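Local coordinates for probable Brix domain-containing ribosomal biogenesis protein (Methanothermobacter thermautotrophicus, PDB 1W94) that probably takes part in ribosome biogenesis as an rRNA-binding archaeal relative of the Imp4/Brix proteins, at residues H55-F63 with G72-F80; G100-M108 with L147-G155. One frame throughout, in Å; residues are numbered along the deposited sequence.

Both contacts reach the same mixed beta sheet, contact 1 within it and contact 2 through strand 145-154, and their centres lie about 11 Å apart. Contact 1 closes before contact 2 opens along the chain: residues 55-63 and 72-80 form an antiparallel hairpin, whereas segment 100-108 carries helix 102-108, which packs on the bulged last strand, 145-154. Strands 70-80 and 145-154 are neighbours in the sheet, and probable backbone hydrogen bonds, Leu75 O to Arg150 N and Tyr73 N to Arg153 O, tie the two contacts directly. Ile74 of contact 1 also packs against Ile149 of contact 2. The hairpin and the helix-covered last strand are thus joined side by side within the Brix fold.

Contact 1. Residues H55-F63 with G72-F80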
loop_
_atom_site.group_PDB
_atom_site.type_symbol
_atom_site.label_atom_id
_atom_site.label_comp_id
_atom_site.label_asym_id
_atom_site.label_seq_id
_atom_site.Cartn_x
_atom_site.Cartn_y
_atom_site.Cartn_z
ATOM N N HIS A 55 -12.677 12.913 -3.700
ATOM C CA HIS A 55 -13.401 12.959 -4.972
ATOM C C HIS A 55 -13.482 11.583 -5.660
ATOM O O HIS A 55 -13.436 11.482 -6.894
ATOM C CB HIS A 55 -12.833 14.052 -5.901
ATOM C CG HIS A 55 -12.803 15.416 -5.278
ATOM N ND1 HIS A 55 -13.931 16.193 -5.126
ATOM C CD2 HIS A 55 -11.783 16.129 -4.750
ATOM C CE1 HIS A 55 -13.609 17.323 -4.526
ATOM N NE2 HIS A 55 -12.313 17.304 -4.279
ATOM N N GLY A 56 -13.600 10.522 -4.860
ATOM C CA GLY A 56 -13.821 9.172 -5.397
ATOM C C GLY A 56 -12.598 8.387 -5.853
ATOM O O GLY A 56 -12.728 7.229 -6.262
ATOM N N ASN A 57 -11.414 9.002 -5.757
ATOM C CA ASN A 57 -10.137 8.335 -6.031
ATOM C C ASN A 57 -9.376 8.042 -4.719
ATOM O O ASN A 57 -9.346 8.888 -3.822
ATOM C CB ASN A 57 -9.253 9.231 -6.925
ATOM C CG ASN A 57 -9.885 9.532 -8.287
ATOM O OD1 ASN A 57 -10.552 8.677 -8.881
ATOM N ND2 ASN A 57 -9.666 10.751 -8.791
ATOM N N PRO A 58 -8.748 6.865 -4.624
ATOM C CA PRO A 58 -7.824 6.655 -3.515
ATOM C C PRO A 58 -6.677 7.688 -3.588
ATOM O O PRO A 58 -6.098 7.932 -4.660
ATOM C CB PRO A 58 -7.338 5.223 -3.701
ATOM C CG PRO A 58 -7.912 4.728 -5.021
ATOM C CD PRO A 58 -8.796 5.737 -5.579
ATOM N N ALA A 59 -6.398 8.323 -2.457
ATOM C CA ALA A 59 -5.522 9.484 -2.400
ATOM C C ALA A 59 -4.524 9.394 -1.239
ATOM O O ALA A 59 -3.471 10.045 -1.252
ATOM C CB ALA A 59 -6.366 10.748 -2.263
ATOM N N ARG A 60 -4.879 8.628 -0.214
ATOM C CA ARG A 60 -4.034 8.535 0.988
ATOM C C ARG A 60 -4.150 7.144 1.616
ATOM O O ARG A 60 -5.241 6.555 1.643
ATOM C CB ARG A 60 -4.443 9.602 2.012
ATOM C CG ARG A 60 -3.672 9.565 3.307
ATOM C CD ARG A 60 -4.341 10.492 4.369
ATOM N NE ARG A 60 -4.239 11.912 4.033
ATOM C CZ ARG A 60 -3.746 12.862 4.840
ATOM N NH1 ARG A 60 -3.289 12.565 6.068
ATOM N NH2 ARG A 60 -3.708 14.125 4.409
ATOM N N ILE A 61 -3.012 6.618 2.053
ATOM C CA ILE A 61 -2.994 5.463 2.946
ATOM C C ILE A 61 -2.445 5.881 4.293
ATOM O O ILE A 61 -1.328 6.373 4.389
ATOM C CB ILE A 61 -2.168 4.284 2.422
ATOM C CG1 ILE A 61 -2.560 3.977 0.975
ATOM C CG2 ILE A 61 -2.386 3.008 3.324
ATOM C CD1 ILE A 61 -1.787 2.762 0.364
ATOM N N THR A 62 -3.255 5.699 5.323
ATOM C CA THR A 62 -2.855 6.024 6.684
ATOM C C THR A 62 -2.517 4.772 7.460
ATOM O O THR A 62 -3.279 3.818 7.434
ATOM C CB THR A 62 -3.997 6.807 7.348
ATOM O OG1 THR A 62 -4.151 8.033 6.621
ATOM C CG2 THR A 62 -3.736 7.081 8.826
ATOM N N PHE A 63 -1.386 4.766 8.149
ATOM C CA PHE A 63 -0.984 3.571 8.876
ATOM C C PHE A 63 -1.122 3.762 10.386
ATOM O O PHE A 63 -0.589 4.713 10.944
ATOM C CB PHE A 63 0.465 3.166 8.520
ATOM C CG PHE A 63 0.665 2.904 7.064
ATOM C CD1 PHE A 63 0.863 3.955 6.171
ATOM C CD2 PHE A 63 0.665 1.596 6.583
ATOM C CE1 PHE A 63 1.036 3.708 4.797
ATOM C CE2 PHE A 63 0.840 1.329 5.227
ATOM C CZ PHE A 63 1.042 2.374 4.343
ATOM N N GLY A 72 2.128 7.018 10.397
ATOM C CA GLY A 72 2.446 7.824 9.236
ATOM C C GLY A 72 1.421 7.661 8.121
ATOM O O GLY A 72 0.388 7.001 8.275
ATOM N N TYR A 73 1.674 8.311 6.997
ATOM C CA TYR A 73 0.725 8.240 5.891
ATOM C C TYR A 73 1.431 8.480 4.581
ATOM O O TYR A 73 2.533 9.049 4.552
ATOM C CB TYR A 73 -0.476 9.212 6.097
ATOM C CG TYR A 73 -0.106 10.684 6.133
ATOM C CD1 TYR A 73 0.054 11.400 4.938
ATOM C CD2 TYR A 73 0.099 11.351 7.333
ATOM C CE1 TYR A 73 0.406 12.757 4.938
ATOM C CE2 TYR A 73 0.450 12.734 7.350
ATOM C CZ TYR A 73 0.613 13.424 6.134
ATOM O OH TYR A 73 0.942 14.789 6.088
ATOM N N ILE A 74 0.815 8.006 3.504
ATOM C CA ILE A 74 1.348 8.230 2.151
ATOM C C ILE A 74 0.239 8.908 1.349
ATOM O O ILE A 74 -0.913 8.436 1.368
ATOM C CB ILE A 74 1.697 6.867 1.450
ATOM C CG1 ILE A 74 2.783 6.088 2.196
ATOM C CG2 ILE A 74 2.146 7.088 -0.003
ATOM C CD1 ILE A 74 2.994 4.661 1.655
ATOM N N LEU A 75 0.585 9.984 0.636
ATOM C CA LEU A 75 -0.324 10.597 -0.363
ATOM C C LEU A 75 0.120 10.137 -1.729
ATOM O O LEU A 75 1.311 10.212 -2.049
ATOM C CB LEU A 75 -0.284 12.131 -0.317
ATOM C CG LEU A 75 -0.425 12.796 1.046
ATOM C CD1 LEU A 75 -0.220 14.319 0.913
ATOM C CD2 LEU A 75 -1.793 12.452 1.703
ATOM N N PHE A 76 -0.840 9.656 -2.520
ATOM C CA PHE A 76 -0.546 8.987 -3.788
ATOM C C PHE A 76 -1.709 8.996 -4.783
ATOM O O PHE A 76 -2.834 9.296 -4.429
ATOM C CB PHE A 76 -0.131 7.525 -3.540
ATOM C CG PHE A 76 -1.290 6.613 -3.236
ATOM C CD1 PHE A 76 -1.693 5.649 -4.147
ATOM C CD2 PHE A 76 -2.006 6.750 -2.032
ATOM C CE1 PHE A 76 -2.803 4.836 -3.868
ATOM C CE2 PHE A 76 -3.093 5.962 -1.742
ATOM C CZ PHE A 76 -3.507 4.987 -2.664
ATOM N N ASN A 77 -1.410 8.657 -6.036
ATOM C CA ASN A 77 -2.415 8.271 -7.013
ATOM C C ASN A 77 -2.089 6.842 -7.447
ATOM O O ASN A 77 -0.913 6.517 -7.661
ATOM C CB ASN A 77 -2.340 9.153 -8.259
ATOM C CG ASN A 77 -2.576 10.593 -7.967
ATOM O OD1 ASN A 77 -3.480 10.940 -7.207
ATOM N ND2 ASN A 77 -1.789 11.461 -8.586
ATOM N N PRO A 78 -3.104 5.973 -7.556
ATOM C CA PRO A 78 -2.772 4.637 -8.061
ATOM C C PRO A 78 -2.667 4.619 -9.586
ATOM O O PRO A 78 -3.197 5.502 -10.263
ATOM C CB PRO A 78 -3.954 3.785 -7.602
ATOM C CG PRO A 78 -5.106 4.745 -7.562
ATOM C CD PRO A 78 -4.537 6.105 -7.193
ATOM N N SER A 79 -1.915 3.650 -10.091
ATOM C CA SER A 79 -1.835 3.366 -11.513
ATOM C C SER A 79 -1.812 1.847 -11.624
ATOM O O SER A 79 -0.847 1.199 -11.217
ATOM C CB SER A 79 -0.548 3.928 -12.091
ATOM O OG SER A 79 -0.384 3.497 -13.429
ATOM N N PHE A 80 -2.894 1.280 -12.131
ATOM C CA PHE A 80 -2.972 -0.161 -12.291
ATOM C C PHE A 80 -3.756 -0.558 -13.537
ATOM O O PHE A 80 -4.744 0.082 -13.898
ATOM C CB PHE A 80 -3.478 -0.839 -10.999
ATOM C CG PHE A 80 -4.873 -0.432 -10.560
ATOM C CD1 PHE A 80 -5.941 -1.292 -10.734
ATOM C CD2 PHE A 80 -5.108 0.781 -9.951
ATOM C CE1 PHE A 80 -7.224 -0.938 -10.308
ATOM C CE2 PHE A 80 -6.375 1.149 -9.529
ATOM C CZ PHE A 80 -7.432 0.292 -9.700
#
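Ile61 O is gripped twice: Ile74 N donates to it at 2.8 Å, and Tyr73 CA approaches it at 3.2 Å in a CA-H...O contact. Ile61 N returns a bond to Ile74 O, so the two isoleucines form a hydrogen-bonded antiparallel pair. Phe63 N to Gly72 O, 2.9 Å, adds a single bond two residues on. At the other end Phe76 N reaches Ala59 O from 45° out of the carbonyl plane, where Ala59 and Arg60 form a classic beta bulge opposite Ser52.

On one face, with chi1 at 178°, Arg60 runs out past its carbonyl carbon and, bending at chi3, lays its guanidinium flat on Tyr73 with centres 4.3 Å apart and planes at 21°. NH1 sits over the ring centre, a cation-pi stack. Leu75 runs alongside, its CD2 3.4 Å from Arg60 NE. On the other face, Ile61 CG1 meets Phe76 CE2 at 3.4 Å, and Phe63 CE1 meets Ile74 CD1 at 3.8 Å. Leu104 and Leu107 of helix 102-108 also touch Ile74, and Phe76 meets Phe17 of helix 12-25.

The hairpin is therefore amphipathic: its aliphatic and aromatic face is buried beneath these two helices, while the partly exposed face keeps a cationic group pinned flat by an aromatic ring and a leucine methyl.

Contact 2. Residues G100-M108 with L147-G155; sequences GSEGLCNLM and LLIRDFRVG
Leu147 CD1 and the methyl CE of Met108, a selenomethionine here, reach toward each other tip to tip at 4.1 Å. Two residues on, Ile149 turns to the same helix, where its CD1 lies 4.3 Å from Leu104 CD2. The chain then turns a corner at Arg150; Arg150 and Asp151 both face Leu75 in a classic beta bulge, which separates strand 147-149 from strand 151-154.

Phe152 is the principal partner of the helix. Its chi1 of 71° sets CG between the backbone N and the carbonyl carbon and directs the ring at the start of the helix. Leu104 CG stands over one face, 4.1 Å from the ring centroid and 20° off the normal, which makes a CH-pi contact. At the edge, in the ring plane, Gly100 O comes to 3.3 Å from Phe152 CZ. Gly103, with no side chain, lets its CA approach Phe152 CE1 to 3.5 Å, so the ring nestles against bare helix backbone.

Arg153 turns away from the helix, and its NE donates to the syn lone pair of Asp151 OD1 at 3.0 Å, a salt bridge along the strand's other face. Val154 points back: its CG2 slides past Leu107 CG, 3.9 Å away, and also touches Gly103 CA.

Side-chain packing dominates across this contact, with the Gly100 carbonyl at the ring edge as the polar element. Cys105 of the helix is disulfide-bonded to Cys97, just ahead of segment 100-108. Helix 102-108 crosses strand 151-154 at 65°, a short helix laid over the bulged C-terminal strand of a mixed sheet, as part of the alpha/beta architecture of the Imp4/Brix domain, which resembles the anticodon-binding domain of class IIa aminoacyl-tRNA synthetases.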
loop_
_atom_site.group_PDB
_atom_site.type_symbol
_atom_site.label_atom_id
_atom_site.label_comp_id
_atom_site.label_asym_id
_atom_site.label_seq_id
_atom_site.Cartn_x
_atom_site.Cartn_y
_atom_site.Cartn_z
ATOM N N GLY A 100 16.033 9.125 1.434
ATOM C CA GLY A 100 14.807 9.871 1.317
ATOM C C GLY A 100 13.555 9.038 1.159
ATOM O O GLY A 100 12.478 9.570 1.278
ATOM N N SER A 101 13.674 7.736 0.887
ATOM C CA SER A 101 12.478 6.906 0.700
ATOM C C SER A 101 12.266 5.889 1.820
ATOM O O SER A 101 11.311 5.148 1.763
ATOM C CB SER A 101 12.518 6.152 -0.640
ATOM O OG SER A 101 13.539 5.166 -0.607
ATOM N N GLU A 102 13.168 5.850 2.810
ATOM C CA GLU A 102 13.141 4.833 3.869
ATOM C C GLU A 102 11.775 4.713 4.563
ATOM O O GLU A 102 11.365 3.616 4.930
ATOM C CB GLU A 102 14.219 5.104 4.915
ATOM C CG GLU A 102 15.678 5.059 4.409
ATOM C CD GLU A 102 16.219 6.407 3.891
ATOM O OE1 GLU A 102 15.438 7.390 3.750
ATOM O OE2 GLU A 102 17.451 6.465 3.613
ATOM N N GLY A 103 11.071 5.834 4.739
ATOM C CA GLY A 103 9.784 5.824 5.432
ATOM C C GLY A 103 8.744 5.010 4.675
ATOM O O GLY A 103 7.907 4.343 5.286
ATOM N N LEU A 104 8.784 5.048 3.341
ATOM C CA LEU A 104 7.901 4.191 2.553
ATOM C C LEU A 104 8.056 2.753 2.960
ATOM O O LEU A 104 7.066 2.078 3.229
ATOM C CB LEU A 104 8.131 4.355 1.048
ATOM C CG LEU A 104 7.759 5.734 0.533
ATOM C CD1 LEU A 104 8.197 5.912 -0.930
ATOM C CD2 LEU A 104 6.226 5.974 0.709
ATOM N N CYS A 105 9.298 2.287 3.050
ATOM C CA CYS A 105 9.565 0.920 3.420
ATOM C C CYS A 105 9.117 0.610 4.863
ATOM O O CYS A 105 8.575 -0.468 5.119
ATOM C CB CYS A 105 11.055 0.570 3.158
ATOM S SG CYS A 105 11.414 0.829 1.373
ATOM N N ASN A 106 9.360 1.542 5.790
ATOM C CA ASN A 106 8.997 1.344 7.184
ATOM C C ASN A 106 7.489 1.260 7.378
ATOM O O ASN A 106 7.004 0.349 8.061
ATOM C CB ASN A 106 9.642 2.429 8.069
ATOM C CG ASN A 106 11.140 2.216 8.238
ATOM O OD1 ASN A 106 11.619 1.074 8.313
ATOM N ND2 ASN A 106 11.886 3.308 8.315
ATOM N N LEU A 107 6.742 2.161 6.728
ATOM C CA LEU A 107 5.286 2.177 6.859
ATOM C C LEU A 107 4.676 0.873 6.344
ATOM O O LEU A 107 3.849 0.259 6.999
ATOM C CB LEU A 107 4.693 3.353 6.079
ATOM C CG LEU A 107 4.942 4.722 6.735
ATOM C CD1 LEU A 107 4.434 5.820 5.779
ATOM C CD2 LEU A 107 4.279 4.790 8.106
HETATM N N MSE A 108 5.122 0.435 5.179
HETATM C CA MSE A 108 4.519 -0.717 4.525
HETATM C C MSE A 108 5.095 -2.046 4.971
HETATM O O MSE A 108 4.614 -3.102 4.531
HETATM C CB MSE A 108 4.642 -0.572 3.017
HETATM C CG MSE A 108 3.749 0.541 2.530
HETATM SE SE MSE A 108 3.903 0.806 0.686
HETATM C CE MSE A 108 2.994 -0.882 -0.042
ATOM N N LEU A 147 2.295 2.683 -7.277
ATOM C CA LEU A 147 1.889 3.741 -6.381
ATOM C C LEU A 147 2.697 4.984 -6.748
ATOM O O LEU A 147 3.923 4.974 -6.691
ATOM C CB LEU A 147 2.105 3.333 -4.923
ATOM C CG LEU A 147 1.584 1.955 -4.490
ATOM C CD1 LEU A 147 1.867 1.770 -2.993
ATOM C CD2 LEU A 147 0.071 1.818 -4.720
ATOM N N LEU A 148 1.981 6.037 -7.164
ATOM C CA LEU A 148 2.593 7.270 -7.598
ATOM C C LEU A 148 2.570 8.204 -6.402
ATOM O O LEU A 148 1.544 8.778 -6.063
ATOM C CB LEU A 148 1.850 7.845 -8.821
ATOM C CG LEU A 148 1.591 6.820 -9.970
ATOM C CD1 LEU A 148 0.813 7.412 -11.113
ATOM C CD2 LEU A 148 2.908 6.276 -10.523
ATOM N N ILE A 149 3.713 8.319 -5.750
ATOM C CA ILE A 149 3.765 8.923 -4.424
ATOM C C ILE A 149 3.998 10.412 -4.560
ATOM O O ILE A 149 5.003 10.844 -5.111
ATOM C CB ILE A 149 4.892 8.285 -3.565
ATOM C CG1 ILE A 149 4.775 6.735 -3.543
ATOM C CG2 ILE A 149 4.966 8.920 -2.178
ATOM C CD1 ILE A 149 3.707 6.207 -2.711
ATOM N N ARG A 150 3.050 11.180 -4.049
ATOM C CA ARG A 150 3.157 12.616 -3.964
ATOM C C ARG A 150 3.941 13.072 -2.741
ATOM O O ARG A 150 4.689 14.048 -2.818
ATOM C CB ARG A 150 1.749 13.230 -3.925
ATOM C CG ARG A 150 1.106 13.383 -5.324
ATOM C CD ARG A 150 -0.091 12.443 -5.484
ATOM N NE ARG A 150 -1.293 12.971 -4.815
ATOM N N ASP A 151 3.783 12.375 -1.619
ATOM C CA ASP A 151 4.422 12.814 -0.372
ATOM C C ASP A 151 4.212 11.671 0.617
ATOM O O ASP A 151 3.353 10.795 0.392
ATOM C CB ASP A 151 3.740 14.133 0.073
ATOM C CG ASP A 151 4.246 14.696 1.406
ATOM O OD1 ASP A 151 5.330 14.321 1.917
ATOM O OD2 ASP A 151 3.516 15.567 1.958
ATOM N N PHE A 152 4.995 11.662 1.692
ATOM C CA PHE A 152 4.696 10.772 2.827
ATOM C C PHE A 152 5.312 11.351 4.074
ATOM O O PHE A 152 6.332 12.044 4.014
ATOM C CB PHE A 152 5.226 9.346 2.595
ATOM C CG PHE A 152 6.744 9.236 2.668
ATOM C CD1 PHE A 152 7.370 8.942 3.860
ATOM C CD2 PHE A 152 7.535 9.456 1.535
ATOM C CE1 PHE A 152 8.771 8.863 3.929
ATOM C CE2 PHE A 152 8.924 9.387 1.598
ATOM C CZ PHE A 152 9.542 9.095 2.787
ATOM N N ARG A 153 4.715 11.029 5.204
ATOM C CA ARG A 153 5.185 11.552 6.477
ATOM C C ARG A 153 5.125 10.446 7.492
ATOM O O ARG A 153 4.144 9.700 7.559
ATOM C CB ARG A 153 4.268 12.689 6.964
ATOM C CG ARG A 153 4.104 13.880 6.025
ATOM C CD ARG A 153 5.440 14.608 5.752
ATOM N NE ARG A 153 5.274 15.567 4.648
ATOM C CZ ARG A 153 4.965 16.843 4.834
ATOM N NH1 ARG A 153 4.831 17.313 6.070
ATOM N NH2 ARG A 153 4.794 17.652 3.793
ATOM N N VAL A 154 6.165 10.384 8.307
ATOM C CA VAL A 154 6.284 9.384 9.357
ATOM C C VAL A 154 6.451 10.105 10.676
ATOM O O VAL A 154 7.311 10.978 10.785
ATOM C CB VAL A 154 7.533 8.486 9.120
ATOM C CG1 VAL A 154 7.888 7.713 10.372
ATOM C CG2 VAL A 154 7.317 7.554 7.963
ATOM N N GLY A 155 5.607 9.758 11.653
ATOM C CA GLY A 155 5.699 10.298 13.007
ATOM C C GLY A 155 5.183 11.720 13.083
ATOM O O GLY A 155 5.760 12.563 13.796
#